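Local coordinates for protein PfkB (PDB 4DU5) that probably phosphorylates a sugar or related small substrate using ATP, at residues Met177-Pro191 and Ile208-Pro220. Sequence-based numbering, arbitrary orientation.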
HETATM    1  N   MSE A 177     -16.984  19.102  17.443  1.00 45.99           N
HETATM    2  CA  MSE A 177     -16.783  20.431  17.997  1.00 45.78           C
HETATM    3  C   MSE A 177     -18.022  20.944  18.745  1.00 45.98           C
HETATM    4  O   MSE A 177     -17.926  21.234  19.943  1.00 45.50           O
HETATM    5  CB  MSE A 177     -16.303  21.390  16.909  1.00 45.30           C
HETATM    6  CG  MSE A 177     -14.853  21.115  16.510  1.00 45.83           C
HETATM    7 SE   MSE A 177     -14.233  21.809  14.752  1.00 48.05          SE
HETATM    8  CE  MSE A 177     -13.323  20.211  14.112  1.00 46.47           C
ATOM      9  N   ASP A 178     -19.168  21.012  18.042  1.00 46.30           N
ATOM     10  CA  ASP A 178     -20.489  21.366  18.601  1.00 46.43           C
ATOM     11  C   ASP A 178     -20.693  20.802  20.000  1.00 46.45           C
ATOM     12  O   ASP A 178     -21.052  21.520  20.939  1.00 46.40           O
ATOM     13  CB  ASP A 178     -21.617  20.862  17.686  1.00 46.57           C
ATOM     14  CG  ASP A 178     -21.831  21.744  16.444  1.00 48.55           C
ATOM     15  OD1 ASP A 178     -21.252  22.839  16.356  1.00 51.61           O
ATOM     16  OD2 ASP A 178     -22.593  21.355  15.536  1.00 50.62           O
ATOM     17  N   LEU A 179     -20.436  19.510  20.126  1.00 46.59           N
ATOM     18  CA  LEU A 179     -20.690  18.775  21.338  1.00 47.14           C
ATOM     19  C   LEU A 179     -19.834  19.346  22.454  1.00 47.99           C
ATOM     20  O   LEU A 179     -20.332  19.707  23.528  1.00 48.66           O
ATOM     21  CB  LEU A 179     -20.333  17.311  21.084  1.00 46.91           C
ATOM     22  CG  LEU A 179     -21.271  16.109  21.280  1.00 46.22           C
ATOM     23  CD1 LEU A 179     -22.709  16.457  21.653  1.00 44.92           C
ATOM     24  CD2 LEU A 179     -21.215  15.275  20.006  1.00 43.99           C
HETATM   25  N   MSE A 180     -18.539  19.450  22.177  1.00 48.49           N
HETATM   26  CA  MSE A 180     -17.548  19.878  23.140  1.00 48.60           C
HETATM   27  C   MSE A 180     -17.748  21.331  23.612  1.00 48.22           C
HETATM   28  O   MSE A 180     -17.427  21.675  24.761  1.00 48.20           O
HETATM   29  CB  MSE A 180     -16.181  19.710  22.511  1.00 49.19           C
HETATM   30  CG  MSE A 180     -15.075  19.520  23.494  1.00 52.14           C
HETATM   31 SE   MSE A 180     -15.406  17.842  24.358  1.00 59.81          SE
HETATM   32  CE  MSE A 180     -13.687  17.580  25.261  1.00 57.27           C
ATOM     33  N   ARG A 181     -18.281  22.174  22.732  1.00 47.54           N
ATOM     34  CA  ARG A 181     -18.583  23.553  23.092  1.00 47.14           C
ATOM     35  C   ARG A 181     -19.784  23.601  24.016  1.00 46.72           C
ATOM     36  O   ARG A 181     -19.646  23.979  25.174  1.00 46.37           O
ATOM     37  CB  ARG A 181     -18.786  24.444  21.856  1.00 47.21           C
ATOM     38  CG  ARG A 181     -18.400  25.931  22.106  1.00 48.52           C
ATOM     39  CD  ARG A 181     -17.724  26.592  20.853  1.00 50.09           C
ATOM     40  NE  ARG A 181     -17.097  27.883  21.173  1.00 50.27           N
ATOM     41  CZ  ARG A 181     -16.978  28.921  20.332  1.00 50.95           C
ATOM     42  NH1 ARG A 181     -17.449  28.859  19.077  1.00 51.55           N
ATOM     43  NH2 ARG A 181     -16.383  30.037  20.752  1.00 50.23           N
ATOM     44  N   ALA A 182     -20.953  23.197  23.517  1.00 46.39           N
ATOM     45  CA  ALA A 182     -22.175  23.204  24.332  1.00 45.80           C
ATOM     46  C   ALA A 182     -21.929  22.684  25.747  1.00 45.07           C
ATOM     47  O   ALA A 182     -22.490  23.207  26.696  1.00 45.75           O
ATOM     48  CB  ALA A 182     -23.298  22.438  23.663  1.00 45.82           C
ATOM     49  N   ALA A 183     -21.059  21.698  25.904  1.00 44.05           N
ATOM     50  CA  ALA A 183     -20.722  21.239  27.249  1.00 43.17           C
ATOM     51  C   ALA A 183     -19.689  22.124  27.937  1.00 42.95           C
ATOM     52  O   ALA A 183     -19.272  21.850  29.064  1.00 42.93           O
ATOM     53  CB  ALA A 183     -20.254  19.831  27.215  1.00 43.32           C
ATOM     54  N   GLY A 184     -19.271  23.184  27.252  1.00 42.59           N
ATOM     55  CA  GLY A 184     -18.361  24.160  27.828  1.00 41.89           C
ATOM     56  C   GLY A 184     -16.973  23.598  28.028  1.00 41.35           C
ATOM     57  O   GLY A 184     -16.273  23.953  28.979  1.00 41.87           O
ATOM     58  N   ARG A 185     -16.580  22.690  27.146  1.00 40.27           N
ATOM     59  CA  ARG A 185     -15.196  22.297  27.105  1.00 38.77           C
ATOM     60  C   ARG A 185     -14.505  23.134  26.064  1.00 37.38           C
ATOM     61  O   ARG A 185     -15.123  23.836  25.239  1.00 36.49           O
ATOM     62  CB  ARG A 185     -15.019  20.817  26.774  1.00 39.31           C
ATOM     63  CG  ARG A 185     -14.686  19.925  27.970  1.00 41.57           C
ATOM     64  CD  ARG A 185     -15.934  19.404  28.648  1.00 44.84           C
ATOM     65  NE  ARG A 185     -15.639  18.465  29.728  1.00 48.28           N
ATOM     66  CZ  ARG A 185     -16.549  18.030  30.602  1.00 50.45           C
ATOM     67  NH1 ARG A 185     -17.819  18.446  30.536  1.00 50.39           N
ATOM     68  NH2 ARG A 185     -16.190  17.177  31.550  1.00 50.80           N
ATOM     69  N   SER A 186     -13.193  22.997  26.099  1.00 35.67           N
ATOM     70  CA  SER A 186     -12.296  23.816  25.357  1.00 34.01           C
ATOM     71  C   SER A 186     -11.963  23.180  23.992  1.00 32.32           C
ATOM     72  O   SER A 186     -11.651  22.013  23.882  1.00 31.66           O
ATOM     73  CB  SER A 186     -11.087  24.039  26.258  1.00 34.05           C
ATOM     74  OG  SER A 186     -10.048  24.662  25.570  1.00 36.58           O
ATOM     75  N   VAL A 187     -12.067  23.967  22.942  1.00 31.47           N
ATOM     76  CA  VAL A 187     -11.802  23.483  21.602  1.00 30.76           C
ATOM     77  C   VAL A 187     -10.760  24.311  20.882  1.00 30.62           C
ATOM     78  O   VAL A 187     -10.847  25.527  20.828  1.00 31.92           O
ATOM     79  CB  VAL A 187     -13.091  23.426  20.752  1.00 30.41           C
ATOM     80  CG1 VAL A 187     -12.775  23.233  19.276  1.00 29.13           C
ATOM     81  CG2 VAL A 187     -13.956  22.293  21.237  1.00 30.23           C
ATOM     82  N   SER A 188      -9.810  23.619  20.290  1.00 29.80           N
ATOM     83  CA  SER A 188      -8.723  24.179  19.558  1.00 29.20           C
ATOM     84  C   SER A 188      -8.913  23.873  18.081  1.00 29.07           C
ATOM     85  O   SER A 188      -9.226  22.742  17.706  1.00 28.87           O
ATOM     86  CB  SER A 188      -7.494  23.413  20.000  1.00 29.10           C
ATOM     87  OG  SER A 188      -6.535  24.289  20.482  1.00 31.72           O
ATOM     88  N   PHE A 189      -8.648  24.841  17.223  1.00 29.05           N
ATOM     89  CA  PHE A 189      -8.697  24.576  15.801  1.00 28.95           C
ATOM     90  C   PHE A 189      -7.469  25.060  15.090  1.00 29.24           C
ATOM     91  O   PHE A 189      -7.067  26.191  15.216  1.00 29.16           O
ATOM     92  CB  PHE A 189      -9.949  25.180  15.183  1.00 28.24           C
ATOM     93  CG  PHE A 189     -10.137  24.846  13.737  1.00 28.70           C
ATOM     94  CD1 PHE A 189     -10.015  23.532  13.281  1.00 29.27           C
ATOM     95  CD2 PHE A 189     -10.471  25.847  12.821  1.00 29.22           C
ATOM     96  CE1 PHE A 189     -10.200  23.233  11.918  1.00 30.00           C
ATOM     97  CE2 PHE A 189     -10.640  25.568  11.462  1.00 28.59           C
ATOM     98  CZ  PHE A 189     -10.520  24.267  11.009  1.00 29.10           C
ATOM     99  N   ASP A 190      -6.875  24.167  14.330  1.00 30.83           N
ATOM    100  CA  ASP A 190      -5.758  24.495  13.481  1.00 32.20           C
ATOM    101  C   ASP A 190      -6.183  24.335  12.014  1.00 33.08           C
ATOM    102  O   ASP A 190      -6.297  23.216  11.537  1.00 33.06           O
ATOM    103  CB  ASP A 190      -4.572  23.586  13.800  1.00 31.73           C
ATOM    104  CG  ASP A 190      -3.404  23.818  12.862  1.00 33.38           C
ATOM    105  OD1 ASP A 190      -3.503  24.737  12.003  1.00 33.86           O
ATOM    106  OD2 ASP A 190      -2.376  23.097  12.984  1.00 35.01           O
ATOM    107  N   PRO A 191      -6.397  25.460  11.295  1.00 34.56           N
ATOM    108  CA  PRO A 191      -6.921  25.450   9.919  1.00 35.68           C
ATOM    109  C   PRO A 191      -5.905  25.024   8.867  1.00 37.41           C
ATOM    110  O   PRO A 191      -5.533  25.827   8.004  1.00 38.10           O
ATOM    111  CB  PRO A 191      -7.313  26.906   9.683  1.00 35.21           C
ATOM    112  CG  PRO A 191      -6.491  27.686  10.601  1.00 34.62           C
ATOM    113  CD  PRO A 191      -6.180  26.837  11.788  1.00 34.26           C
ATOM    114  N   ILE A 208     -13.399  24.990   6.031  1.00 36.02           N
ATOM    115  CA  ILE A 208     -12.429  25.323   7.058  1.00 35.05           C
ATOM    116  C   ILE A 208     -12.950  26.523   7.856  1.00 34.93           C
ATOM    117  O   ILE A 208     -13.069  26.436   9.080  1.00 34.65           O
ATOM    118  CB  ILE A 208     -11.036  25.569   6.458  1.00 35.13           C
ATOM    119  CG1 ILE A 208     -10.357  24.253   6.074  1.00 33.29           C
ATOM    120  CG2 ILE A 208     -10.166  26.369   7.384  1.00 34.96           C
ATOM    121  CD1 ILE A 208     -10.476  23.171   7.083  1.00 32.80           C
ATOM    122  N   ASN A 209     -13.329  27.605   7.170  1.00 34.54           N
ATOM    123  CA  ASN A 209     -13.936  28.764   7.859  1.00 34.62           C
ATOM    124  C   ASN A 209     -15.251  28.532   8.589  1.00 34.19           C
ATOM    125  O   ASN A 209     -15.624  29.328   9.432  1.00 35.06           O
ATOM    126  CB  ASN A 209     -14.126  29.964   6.932  1.00 34.70           C
ATOM    127  CG  ASN A 209     -12.823  30.656   6.561  1.00 34.93           C
ATOM    128  OD1 ASN A 209     -11.807  30.525   7.230  1.00 35.08           O
ATOM    129  ND2 ASN A 209     -12.863  31.410   5.474  1.00 35.48           N
ATOM    130  N   ASP A 210     -15.971  27.468   8.268  1.00 33.82           N
ATOM    131  CA  ASP A 210     -17.239  27.211   8.946  1.00 33.24           C
ATOM    132  C   ASP A 210     -16.930  26.430  10.208  1.00 32.76           C
ATOM    133  O   ASP A 210     -17.597  26.571  11.231  1.00 32.22           O
ATOM    134  CB  ASP A 210     -18.236  26.472   8.019  1.00 33.23           C
ATOM    135  CG  ASP A 210     -19.448  25.877   8.785  1.00 33.92           C
ATOM    136  OD1 ASP A 210     -20.368  26.658   9.160  1.00 31.43           O
ATOM    137  OD2 ASP A 210     -19.462  24.624   9.013  1.00 33.77           O
ATOM    138  N   LEU A 211     -15.907  25.594  10.119  1.00 32.78           N
ATOM    139  CA  LEU A 211     -15.381  24.926  11.292  1.00 32.99           C
ATOM    140  C   LEU A 211     -14.858  25.964  12.315  1.00 33.38           C
ATOM    141  O   LEU A 211     -14.954  25.772  13.530  1.00 33.06           O
ATOM    142  CB  LEU A 211     -14.285  23.938  10.884  1.00 32.34           C
ATOM    143  CG  LEU A 211     -14.726  22.678  10.145  1.00 31.58           C
ATOM    144  CD1 LEU A 211     -13.634  22.153   9.204  1.00 30.60           C
ATOM    145  CD2 LEU A 211     -15.153  21.607  11.118  1.00 29.90           C
ATOM    146  N   ALA A 212     -14.329  27.074  11.807  1.00 34.08           N
ATOM    147  CA  ALA A 212     -13.771  28.114  12.661  1.00 34.71           C
ATOM    148  C   ALA A 212     -14.837  28.638  13.590  1.00 35.03           C
ATOM    149  O   ALA A 212     -14.545  29.024  14.710  1.00 36.03           O
ATOM    150  CB  ALA A 212     -13.180  29.235  11.827  1.00 34.66           C
ATOM    151  N   THR A 213     -16.074  28.641  13.102  1.00 35.43           N
ATOM    152  CA  THR A 213     -17.307  28.865  13.887  1.00 35.24           C
ATOM    153  C   THR A 213     -17.466  28.020  15.171  1.00 34.51           C
ATOM    154  O   THR A 213     -18.350  28.272  15.964  1.00 35.25           O
ATOM    155  CB  THR A 213     -18.552  28.656  12.931  1.00 35.92           C
ATOM    156  OG1 THR A 213     -18.739  29.817  12.093  1.00 36.56           O
ATOM    157  CG2 THR A 213     -19.856  28.306  13.680  1.00 36.65           C
ATOM    158  N   ARG A 214     -16.606  27.047  15.414  1.00 33.80           N
ATOM    159  CA  ARG A 214     -16.865  26.105  16.506  1.00 33.52           C
ATOM    160  C   ARG A 214     -15.676  25.961  17.476  1.00 33.39           C
ATOM    161  O   ARG A 214     -15.670  25.111  18.389  1.00 33.19           O
ATOM    162  CB  ARG A 214     -17.276  24.733  15.930  1.00 33.22           C
ATOM    163  CG  ARG A 214     -18.640  24.694  15.262  1.00 34.23           C
ATOM    164  CD  ARG A 214     -18.840  23.474  14.301  1.00 37.10           C
ATOM    165  NE  ARG A 214     -20.214  23.432  13.768  1.00 38.94           N
ATOM    166  CZ  ARG A 214     -20.589  23.948  12.595  1.00 40.95           C
ATOM    167  NH1 ARG A 214     -19.692  24.512  11.791  1.00 41.85           N
ATOM    168  NH2 ARG A 214     -21.862  23.897  12.209  1.00 41.67           N
ATOM    169  N   ALA A 215     -14.656  26.790  17.283  1.00 33.05           N
ATOM    170  CA  ALA A 215     -13.469  26.715  18.140  1.00 32.13           C
ATOM    171  C   ALA A 215     -13.384  27.898  19.095  1.00 31.75           C
ATOM    172  O   ALA A 215     -13.827  29.000  18.780  1.00 31.55           O
ATOM    173  CB  ALA A 215     -12.230  26.644  17.297  1.00 31.49           C
ATOM    174  N   ASP A 216     -12.789  27.658  20.258  1.00 31.61           N
ATOM    175  CA  ASP A 216     -12.382  28.745  21.152  1.00 31.47           C
ATOM    176  C   ASP A 216     -11.051  29.344  20.705  1.00 30.15           C
ATOM    177  O   ASP A 216     -10.886  30.546  20.731  1.00 29.84           O
ATOM    178  CB  ASP A 216     -12.291  28.261  22.608  1.00 31.96           C
ATOM    179  CG  ASP A 216     -13.534  27.483  23.049  1.00 34.64           C
ATOM    180  OD1 ASP A 216     -14.647  28.009  22.833  1.00 37.49           O
ATOM    181  OD2 ASP A 216     -13.407  26.358  23.598  1.00 35.18           O
ATOM    182  N   TRP A 217     -10.107  28.495  20.311  1.00 29.25           N
ATOM    183  CA  TRP A 217      -8.754  28.946  19.923  1.00 28.49           C
ATOM    184  C   TRP A 217      -8.430  28.570  18.484  1.00 28.43           C
ATOM    185  O   TRP A 217      -8.425  27.399  18.124  1.00 28.43           O
ATOM    186  CB  TRP A 217      -7.643  28.391  20.842  1.00 27.64           C
ATOM    187  CG  TRP A 217      -7.990  28.262  22.292  1.00 25.00           C
ATOM    188  CD1 TRP A 217      -8.802  29.073  23.006  1.00 24.49           C
ATOM    189  CD2 TRP A 217      -7.492  27.286  23.205  1.00 22.47           C
ATOM    190  NE1 TRP A 217      -8.870  28.651  24.311  1.00 24.26           N
ATOM    191  CE2 TRP A 217      -8.076  27.551  24.457  1.00 21.52           C
ATOM    192  CE3 TRP A 217      -6.615  26.203  23.084  1.00 23.13           C
ATOM    193  CZ2 TRP A 217      -7.813  26.793  25.583  1.00 19.76           C
ATOM    194  CZ3 TRP A 217      -6.364  25.421  24.211  1.00 22.17           C
ATOM    195  CH2 TRP A 217      -6.950  25.734  25.448  1.00 20.75           C
ATOM    196  N   VAL A 218      -8.136  29.567  17.663  1.00 28.37           N
ATOM    197  CA  VAL A 218      -7.825  29.313  16.273  1.00 28.18           C
ATOM    198  C   VAL A 218      -6.343  29.548  16.049  1.00 28.14           C
ATOM    199  O   VAL A 218      -5.812  30.557  16.488  1.00 29.13           O
ATOM    200  CB  VAL A 218      -8.746  30.136  15.371  1.00 27.88           C
ATOM    201  CG1 VAL A 218      -8.577  29.758  13.898  1.00 28.52           C
ATOM    202  CG2 VAL A 218     -10.190  29.866  15.790  1.00 27.16           C
ATOM    203  N   LEU A 219      -5.677  28.603  15.394  1.00 27.89           N
ATOM    204  CA  LEU A 219      -4.219  28.613  15.260  1.00 27.63           C
ATOM    205  C   LEU A 219      -3.670  28.748  13.835  1.00 28.03           C
ATOM    206  O   LEU A 219      -2.918  27.898  13.387  1.00 28.19           O
ATOM    207  CB  LEU A 219      -3.668  27.336  15.876  1.00 26.74           C
ATOM    208  CG  LEU A 219      -3.216  27.326  17.315  1.00 25.25           C
ATOM    209  CD1 LEU A 219      -3.844  28.385  18.185  1.00 24.49           C
ATOM    210  CD2 LEU A 219      -3.575  25.984  17.805  1.00 26.06           C
ATOM    211  N   PRO A 220      -4.022  29.816  13.122  1.00 28.94           N
ATOM    212  CA  PRO A 220      -3.594  29.886  11.715  1.00 30.07           C
ATOM    213  C   PRO A 220      -2.187  30.377  11.468  1.00 31.53           C
ATOM    214  O   PRO A 220      -1.624  31.138  12.261  1.00 31.71           O
ATOM    215  CB  PRO A 220      -4.544  30.907  11.118  1.00 29.93           C
ATOM    216  CG  PRO A 220      -4.869  31.798  12.291  1.00 30.44           C
ATOM    217  CD  PRO A 220      -4.958  30.890  13.473  1.00 28.63           C
TER
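A beta-alpha-beta unit brings Phe189 of strand 186-190 beside Val218 of strand 217-218 as parallel neighbours, with helix 201-212 as the crossover between them. The ladder runs from Trp217 N to Val187 O, through Phe189 N to Trp217 O (2.7 Å), to Leu219 N on Phe189 O. Val187 O also accepts from Asp216 N at 2.9 Å, a more bent bond tilted from the carbonyl plane, so two donors hold this one oxygen. The carboxylate of Asp216 is divided between two tasks: OD2 takes Val187 N at 2.8 Å on its anti side, while OD1 forms a salt bridge with Arg181 NE at 3.0 Å on its syn side, both donors standing well out of the carboxylate plane. The carboxylate and guanidinium planes stand 66° apart. Ala215 O lies over one face of that guanidinium, and its NH2 is hydrogen-bonded to Gly245 O. A methionine in place of Arg181 would probably leave Asp216 OD1 without its cationic mate and Gly245 O without this donor. Nearly one turn earlier in helix 169-182, Asp178 OD1 receives Arg214 NE at 2.9 Å from above the carboxylate plane; Arg214 NH1 continues the network to Asp210 OD2. Alongside these polar links, the ring of Phe189, whose chi1 of -175° sets CG opposite the backbone N, reaches the crossover helix, where Leu211 CB makes an off-centre CH-pi contact, 4.3 Å from the ring centroid, and Ile208 CD1 approaches CZ. On the other face of the sheet, Ser186 OG lies over one face of the Trp217 indole, displaced toward its rim, and hydrogen-bonds His155, whose own ring stacks on the indole. Helices packed against both faces of a largely parallel sheet are the Rossmann-like alpha/beta architecture of the pfkB (ribokinase-like) fold.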